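Local atomic coordinates of lipolytic protein G-D-S-L family (Chitinophaga pinensis, PDB entry 4Q7Q), a protein that is of unknown function but probably hydrolyses ester bonds, as expected of a lipase or acylhydrolase of the GDSL (SGNH hydrolase) family. Residues A[9-14]-A[72-77]; A[61-66]-A[109-114]. All coordinates share one frame; numbering follows the deposited sequence.

Contact 1 lies in the core and contact 2 nearer the surface of one alpha/beta fold. In contact 1, strands 6-12 and 73-77 run side by side in the parallel sheet, joined by backbone hydrogen bonds, with every touching residue buried. Contact 2 sets the loop that follows helix 56-61 against helix 104-118, a helix that also packs on the sheet of contact 1; there isoleucine side chains pack together, and a salt bridge lies toward the exposed D64. The two meet where V76 CG2 of contact 1 lies 4.1 Å from I111 CG2 of contact 2. Main-chain bonding thus dominates in the sheet, side-chain chemistry at the helix.

Contact 1 of 2, residues A[9-14]-A[72-77]; sequences VAIGDS and DVYSVF
V9 and Y74 lie side by side and point the same way, V9 CB 3.6 Å from Y74 CD2; V9 CG1 also nears CD2 and V9 CG2 nears CE2 of the Y74 ring. With CG anti to its carbonyl carbon (chi1 -61°), the Y74 ring lies alongside V9. I11 and V76 extend this apolar face, with I11 CD1 4.4 Å from V76 CG2. Four backbone hydrogen bonds join the strands: V9 N to V73 O, S75 N to V9 O, I11 N to S75 O at 2.8 Å, and F77 N to I11 O. On the A10 face, one water links I11 O to S75 OG, and W8 NE1 also bonds that hydroxyl. Beyond G12, a second water accepts from D13 N at 3.0 Å and donates to F77 O, while D13 OD1 caps I15 N. Further out, Y74 OH bonds I69 O, and helix 104-118 packs on Y74 through I115 and L118. An alanine in place of Y74 would probably leave V9 without its ring neighbour and I69 O without the phenol. The parallel pairing belongs to the central sheet of an SGNH-hydrolase fold; the first strand leads into S14, whose OG bonds H238 NE2, consistent with a catalytic serine and histidine.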
ATOM      1  N   VAL A   9      10.847  10.746   5.472  1.00 18.47           N
ATOM      2  CA  VAL A   9       9.599  10.407   6.142  1.00 17.87           C
ATOM      3  C   VAL A   9       8.726   9.603   5.185  1.00 16.03           C
ATOM      4  O   VAL A   9       8.372  10.080   4.099  1.00 17.34           O
ATOM      5  CB  VAL A   9       8.848  11.665   6.627  1.00 17.83           C
ATOM      6  CG1 VAL A   9       7.463  11.312   7.146  1.00 19.39           C
ATOM      7  CG2 VAL A   9       9.654  12.365   7.702  1.00 19.45           C
ATOM      8  N   ALA A  10       8.418   8.368   5.572  1.00 15.60           N
ATOM      9  CA  ALA A  10       7.580   7.497   4.764  1.00 15.63           C
ATOM     10  C   ALA A  10       6.169   7.498   5.328  1.00 15.72           C
ATOM     11  O   ALA A  10       5.911   6.900   6.367  1.00 16.73           O
ATOM     12  CB  ALA A  10       8.149   6.080   4.745  1.00 16.37           C
ATOM     13  N   ILE A  11       5.262   8.187   4.643  1.00 15.35           N
ATOM     14  CA  ILE A  11       3.872   8.266   5.066  1.00 13.40           C
ATOM     15  C   ILE A  11       3.123   7.133   4.387  1.00 13.56           C
ATOM     16  O   ILE A  11       3.281   6.902   3.183  1.00 15.46           O
ATOM     17  CB  ILE A  11       3.252   9.629   4.679  1.00 14.95           C
ATOM     18  CG1 ILE A  11       3.995  10.749   5.406  1.00 16.39           C
ATOM     19  CG2 ILE A  11       1.745   9.678   4.989  1.00 16.65           C
ATOM     20  CD1 ILE A  11       3.613  12.129   4.963  1.00 16.91           C
ATOM     21  N   GLY A  12       2.308   6.419   5.140  1.00 14.11           N
ATOM     22  CA  GLY A  12       1.594   5.314   4.543  1.00 13.23           C
ATOM     23  C   GLY A  12       0.609   4.633   5.462  1.00 12.68           C
ATOM     24  O   GLY A  12       0.244   5.168   6.517  1.00 13.95           O
ATOM     25  N   ASP A  13       0.170   3.455   5.028  1.00 12.71           N
ATOM     26  CA  ASP A  13      -0.780   2.633   5.768  1.00 12.82           C
ATOM     27  C   ASP A  13      -0.049   1.393   6.312  1.00 13.18           C
ATOM     28  O   ASP A  13       1.133   1.480   6.638  1.00 14.55           O
ATOM     29  CB  ASP A  13      -1.974   2.257   4.884  1.00 14.97           C
ATOM     30  CG  ASP A  13      -1.548   1.712   3.520  1.00 16.20           C
ATOM     31  OD1 ASP A  13      -0.519   0.998   3.454  1.00 17.57           O
ATOM     32  OD2 ASP A  13      -2.233   2.007   2.509  1.00 17.44           O
ATOM     33  N   SER A  14      -0.718   0.246   6.385  1.00 14.03           N
ATOM     34  CA  SER A  14      -0.090  -0.947   6.947  1.00 13.98           C
ATOM     35  C   SER A  14       1.121  -1.406   6.146  1.00 14.19           C
ATOM     36  O   SER A  14       2.066  -1.929   6.707  1.00 15.37           O
ATOM     37  CB  SER A  14      -1.086  -2.103   7.053  1.00 15.91           C
ATOM     38  OG  SER A  14      -1.731  -2.306   5.818  1.00 18.63           O
ATOM     39  N   ASP A  72      13.946  15.798   4.582  1.00 23.41           N
ATOM     40  CA  ASP A  72      14.501  16.145   3.281  1.00 24.17           C
ATOM     41  C   ASP A  72      13.666  15.586   2.140  1.00 23.58           C
ATOM     42  O   ASP A  72      13.615  16.165   1.054  1.00 24.21           O
ATOM     43  CB  ASP A  72      15.937  15.632   3.165  1.00 24.86           C
ATOM     44  CG  ASP A  72      16.847  16.202   4.231  1.00 27.23           C
ATOM     45  OD1 ASP A  72      17.058  17.429   4.219  1.00 29.51           O
ATOM     46  OD2 ASP A  72      17.349  15.428   5.077  1.00 27.02           O
ATOM     47  N   VAL A  73      13.027  14.444   2.383  1.00 23.12           N
ATOM     48  CA  VAL A  73      12.178  13.819   1.380  1.00 21.30           C
ATOM     49  C   VAL A  73      11.018  13.127   2.068  1.00 20.05           C
ATOM     50  O   VAL A  73      11.175  12.554   3.145  1.00 20.76           O
ATOM     51  CB  VAL A  73      12.969  12.816   0.491  1.00 23.03           C
ATOM     52  CG1 VAL A  73      13.709  11.798   1.338  1.00 23.29           C
ATOM     53  CG2 VAL A  73      12.061  12.116  -0.512  1.00 23.31           C
ATOM     54  N   TYR A  74       9.847  13.209   1.448  1.00 18.63           N
ATOM     55  CA  TYR A  74       8.656  12.536   1.932  1.00 17.65           C
ATOM     56  C   TYR A  74       8.123  11.627   0.837  1.00 18.32           C
ATOM     57  O   TYR A  74       8.046  12.030  -0.327  1.00 19.36           O
ATOM     58  CB  TYR A  74       7.575  13.556   2.298  1.00 18.63           C
ATOM     59  CG  TYR A  74       7.956  14.521   3.403  1.00 18.25           C
ATOM     60  CD1 TYR A  74       8.827  15.586   3.162  1.00 19.31           C
ATOM     61  CD2 TYR A  74       7.428  14.388   4.683  1.00 18.24           C
ATOM     62  CE1 TYR A  74       9.167  16.478   4.166  1.00 19.92           C
ATOM     63  CE2 TYR A  74       7.768  15.280   5.702  1.00 18.11           C
ATOM     64  CZ  TYR A  74       8.638  16.325   5.433  1.00 19.77           C
ATOM     65  OH  TYR A  74       8.992  17.226   6.419  1.00 21.39           O
ATOM     66  N   SER A  75       7.770  10.397   1.198  1.00 17.39           N
ATOM     67  CA  SER A  75       6.991   9.563   0.292  1.00 16.00           C
ATOM     68  C   SER A  75       5.592   9.383   0.860  1.00 15.66           C
ATOM     69  O   SER A  75       5.390   9.398   2.082  1.00 16.30           O
ATOM     70  CB  SER A  75       7.661   8.208   0.024  1.00 16.51           C
ATOM     71  OG  SER A  75       7.866   7.472   1.215  1.00 16.89           O
ATOM     72  N   VAL A  76       4.615   9.251  -0.032  1.00 16.50           N
ATOM     73  CA  VAL A  76       3.236   9.037   0.375  1.00 16.17           C
ATOM     74  C   VAL A  76       2.704   7.808  -0.341  1.00 15.84           C
ATOM     75  O   VAL A  76       2.658   7.769  -1.571  1.00 16.62           O
ATOM     76  CB  VAL A  76       2.351  10.258   0.044  1.00 16.80           C
ATOM     77  CG1 VAL A  76       0.912  10.037   0.515  1.00 17.33           C
ATOM     78  CG2 VAL A  76       2.937  11.517   0.682  1.00 18.47           C
ATOM     79  N   PHE A  77       2.306   6.809   0.438  1.00 14.52           N
ATOM     80  CA  PHE A  77       1.911   5.508  -0.093  1.00 13.68           C
ATOM     81  C   PHE A  77       0.565   5.161   0.544  1.00 13.22           C
ATOM     82  O   PHE A  77       0.503   4.479   1.572  1.00 13.54           O
ATOM     83  CB  PHE A  77       2.993   4.494   0.297  1.00 15.54           C
ATOM     84  CG  PHE A  77       2.861   3.128  -0.340  1.00 16.18           C
ATOM     85  CD1 PHE A  77       1.788   2.785  -1.158  1.00 15.86           C
ATOM     86  CD2 PHE A  77       3.834   2.169  -0.091  1.00 16.03           C
ATOM     87  CE1 PHE A  77       1.699   1.508  -1.708  1.00 15.91           C
ATOM     88  CE2 PHE A  77       3.758   0.903  -0.654  1.00 15.84           C
ATOM     89  CZ  PHE A  77       2.683   0.570  -1.455  1.00 15.28           C
TER
HETATM   90  O   HOH W   1       5.802   5.937   1.932  1.00 16.95           O
HETATM   91  O   HOH W   2       1.762   2.357   2.776  1.00 16.25           O

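Contact 2 of 2, residues A[61-66]-A[109-114]; sequences GNIDSL and RIIISK. With FMT (formic acid), chain E.
The carboxylate of D64 is the flat group that bonds across this contact: K114 NZ meets OD1 on its anti side, 25° out of the carboxylate plane, in a salt bridge 2.8 Å long. A second planar group is the N62 amide, whose ND2 bonds G58 O of helix 56-61 and donates a weak hydrogen bond to O2 of a formic acid molecule, probably from the crystallisation liquor, at 3.2 Å. The contact belongs to the alpha/beta architecture of the SGNH-hydrolase fold, where the loop between helix 56-61 and strand 73-77 rests on helix 104-118. I63 is its apolar centre. An anti first torsion relative to the backbone N (chi1 -159°) places I63 CG1 3.5 Å from K114 CB, and the two side chains slide past each other in opposite directions; beyond it I63 CD1 reaches I111 CG1 at 4.1 Å, while the I63 CG2 methyl meets I110 CG2 at 3.8 Å. I63 also touches L68, while A60 and I59 of helix 56-61 pack on I110 and I111. The K114 chain bends at its second torsion (chi2 69°), which places CD 3.5 Å from D64 OD1. The ammonium has a further partner in Q117 OE1, so two acceptors hold it. Within the helix, R109 O receives S113 N and S113 OG from opposite faces of its plane, the hydroxyl at 2.8 Å.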
ATOM      1  N   GLY A  61      -6.985  13.832   7.828  1.00 17.67           N
ATOM      2  CA  GLY A  61      -7.831  14.319   8.905  1.00 18.00           C
ATOM      3  C   GLY A  61      -7.103  14.504  10.221  1.00 19.46           C
ATOM      4  O   GLY A  61      -7.564  15.236  11.093  1.00 22.32           O
ATOM      5  N   ASN A  62      -5.966  13.834  10.367  1.00 18.12           N
ATOM      6  CA  ASN A  62      -5.172  13.916  11.592  1.00 18.41           C
ATOM      7  C   ASN A  62      -3.810  14.520  11.326  1.00 19.45           C
ATOM      8  O   ASN A  62      -2.892  14.366  12.132  1.00 20.90           O
ATOM      9  CB  ASN A  62      -4.959  12.524  12.191  1.00 18.58           C
ATOM     10  CG  ASN A  62      -6.207  11.969  12.822  1.00 18.00           C
ATOM     11  OD1 ASN A  62      -6.525  12.284  13.964  1.00 19.64           O
ATOM     12  ND2 ASN A  62      -6.919  11.130  12.087  1.00 18.50           N
ATOM     13  N   ILE A  63      -3.689  15.205  10.196  1.00 19.63           N
ATOM     14  CA  ILE A  63      -2.389  15.593   9.659  1.00 20.48           C
ATOM     15  C   ILE A  63      -1.527  16.443  10.601  1.00 21.26           C
ATOM     16  O   ILE A  63      -0.303  16.351  10.557  1.00 22.16           O
ATOM     17  CB  ILE A  63      -2.543  16.278   8.273  1.00 22.86           C
ATOM     18  CG1 ILE A  63      -1.234  16.232   7.484  1.00 24.26           C
ATOM     19  CG2 ILE A  63      -3.058  17.706   8.418  1.00 23.77           C
ATOM     20  CD1 ILE A  63      -0.810  14.861   7.045  1.00 25.07           C
ATOM     21  N   ASP A  64      -2.153  17.238  11.467  1.00 21.95           N
ATOM     22  CA  ASP A  64      -1.410  18.108  12.380  1.00 22.40           C
ATOM     23  C   ASP A  64      -1.068  17.418  13.701  1.00 22.07           C
ATOM     24  O   ASP A  64      -0.397  18.002  14.553  1.00 22.67           O
ATOM     25  CB  ASP A  64      -2.192  19.399  12.646  1.00 24.02           C
ATOM     26  CG  ASP A  64      -2.342  20.253  11.402  1.00 28.17           C
ATOM     27  OD1 ASP A  64      -1.378  20.316  10.611  1.00 30.16           O
ATOM     28  OD2 ASP A  64      -3.422  20.861  11.218  1.00 31.17           O
ATOM     29  N   SER A  65      -1.501  16.166  13.851  1.00 21.78           N
ATOM     30  CA  SER A  65      -1.365  15.454  15.118  1.00 21.67           C
ATOM     31  C   SER A  65      -0.540  14.177  15.007  1.00 21.79           C
ATOM     32  O   SER A  65      -0.563  13.347  15.912  1.00 24.56           O
ATOM     33  CB  SER A  65      -2.751  15.120  15.683  1.00 23.52           C
ATOM     34  OG  SER A  65      -3.528  16.294  15.848  1.00 26.81           O
ATOM     35  N   LEU A  66       0.181  14.016  13.903  1.00 19.42           N
ATOM     36  CA  LEU A  66       0.935  12.791  13.663  1.00 18.69           C
ATOM     37  C   LEU A  66       2.373  12.849  14.161  1.00 18.97           C
ATOM     38  O   LEU A  66       3.081  11.842  14.147  1.00 18.96           O
ATOM     39  CB  LEU A  66       0.926  12.452  12.170  1.00 19.52           C
ATOM     40  CG  LEU A  66      -0.442  12.213  11.540  1.00 20.29           C
ATOM     41  CD1 LEU A  66      -0.281  11.743  10.109  1.00 21.65           C
ATOM     42  CD2 LEU A  66      -1.220  11.192  12.360  1.00 20.20           C
ATOM     43  N   ARG A 109      -4.398  16.738  -1.301  1.00 18.59           N
ATOM     44  CA  ARG A 109      -4.187  18.178  -1.209  1.00 18.53           C
ATOM     45  C   ARG A 109      -3.744  18.563   0.204  1.00 18.64           C
ATOM     46  O   ARG A 109      -2.767  19.296   0.385  1.00 19.48           O
ATOM     47  CB  ARG A 109      -5.452  18.951  -1.616  1.00 19.89           C
ATOM     48  CG  ARG A 109      -5.381  20.447  -1.293  1.00 21.54           C
ATOM     49  CD  ARG A 109      -6.706  21.162  -1.585  1.00 22.61           C
ATOM     50  NE  ARG A 109      -7.848  20.404  -1.080  1.00 26.14           N
ATOM     51  CZ  ARG A 109      -8.238  20.387   0.190  1.00 28.21           C
ATOM     52  NH1 ARG A 109      -9.278  19.648   0.553  1.00 29.03           N
ATOM     53  NH2 ARG A 109      -7.583  21.098   1.103  1.00 29.19           N
ATOM     54  N   ILE A 110      -4.452  18.044   1.200  1.00 19.51           N
ATOM     55  CA  ILE A 110      -4.131  18.300   2.600  1.00 19.72           C
ATOM     56  C   ILE A 110      -2.739  17.779   2.967  1.00 18.72           C
ATOM     57  O   ILE A 110      -1.949  18.479   3.606  1.00 20.04           O
ATOM     58  CB  ILE A 110      -5.200  17.659   3.516  1.00 18.84           C
ATOM     59  CG1 ILE A 110      -6.540  18.368   3.312  1.00 19.00           C
ATOM     60  CG2 ILE A 110      -4.768  17.686   4.979  1.00 20.35           C
ATOM     61  CD1 ILE A 110      -7.665  17.720   4.065  1.00 20.51           C
ATOM     62  N   ILE A 111      -2.432  16.557   2.542  1.00 18.37           N
ATOM     63  CA  ILE A 111      -1.158  15.933   2.876  1.00 16.95           C
ATOM     64  C   ILE A 111       0.020  16.648   2.222  1.00 16.76           C
ATOM     65  O   ILE A 111       1.003  16.972   2.887  1.00 18.27           O
ATOM     66  CB  ILE A 111      -1.143  14.445   2.484  1.00 17.60           C
ATOM     67  CG1 ILE A 111      -2.157  13.673   3.328  1.00 18.09           C
ATOM     68  CG2 ILE A 111       0.253  13.854   2.657  1.00 18.80           C
ATOM     69  CD1 ILE A 111      -2.530  12.310   2.752  1.00 17.40           C
ATOM     70  N   ILE A 112      -0.084  16.915   0.926  1.00 18.32           N
ATOM     71  CA  ILE A 112       1.005  17.592   0.227  1.00 20.30           C
ATOM     72  C   ILE A 112       1.185  19.020   0.745  1.00 20.00           C
ATOM     73  O   ILE A 112       2.310  19.503   0.879  1.00 22.51           O
ATOM     74  CB  ILE A 112       0.806  17.548  -1.300  1.00 21.45           C
ATOM     75  CG1 ILE A 112       1.043  16.118  -1.789  1.00 21.87           C
ATOM     76  CG2 ILE A 112       1.752  18.518  -2.005  1.00 22.19           C
ATOM     77  CD1 ILE A 112       0.564  15.862  -3.194  1.00 22.04           C
ATOM     78  N   SER A 113       0.083  19.682   1.080  1.00 21.35           N
ATOM     79  CA  SER A 113       0.176  21.022   1.659  1.00 21.89           C
ATOM     80  C   SER A 113       0.906  21.011   2.999  1.00 22.49           C
ATOM     81  O   SER A 113       1.722  21.894   3.267  1.00 23.24           O
ATOM     82  CB  SER A 113      -1.205  21.657   1.812  1.00 24.92           C
ATOM     83  OG  SER A 113      -1.784  21.887   0.542  1.00 27.32           O
ATOM     84  N   LYS A 114       0.631  20.004   3.831  1.00 22.76           N
ATOM     85  CA  LYS A 114       1.317  19.888   5.122  1.00 22.91           C
ATOM     86  C   LYS A 114       2.811  19.685   4.930  1.00 21.93           C
ATOM     87  O   LYS A 114       3.627  20.293   5.623  1.00 23.07           O
ATOM     88  CB  LYS A 114       0.757  18.736   5.950  1.00 23.34           C
ATOM     89  CG  LYS A 114       1.462  18.547   7.289  1.00 23.16           C
ATOM     90  CD  LYS A 114       1.168  19.702   8.235  1.00 24.94           C
ATOM     91  CE  LYS A 114       1.638  19.395   9.650  1.00 27.28           C
ATOM     92  NZ  LYS A 114       1.407  20.555  10.568  1.00 27.74           N
TER
HETATM   93  C   FMT E 303     -10.325  10.418  10.712  1.00 37.36           C
HETATM   94  O1  FMT E 303      -9.922  11.241   9.884  1.00 38.06           O
HETATM   95  O2  FMT E 303      -9.625   9.590  11.315  1.00 34.99           O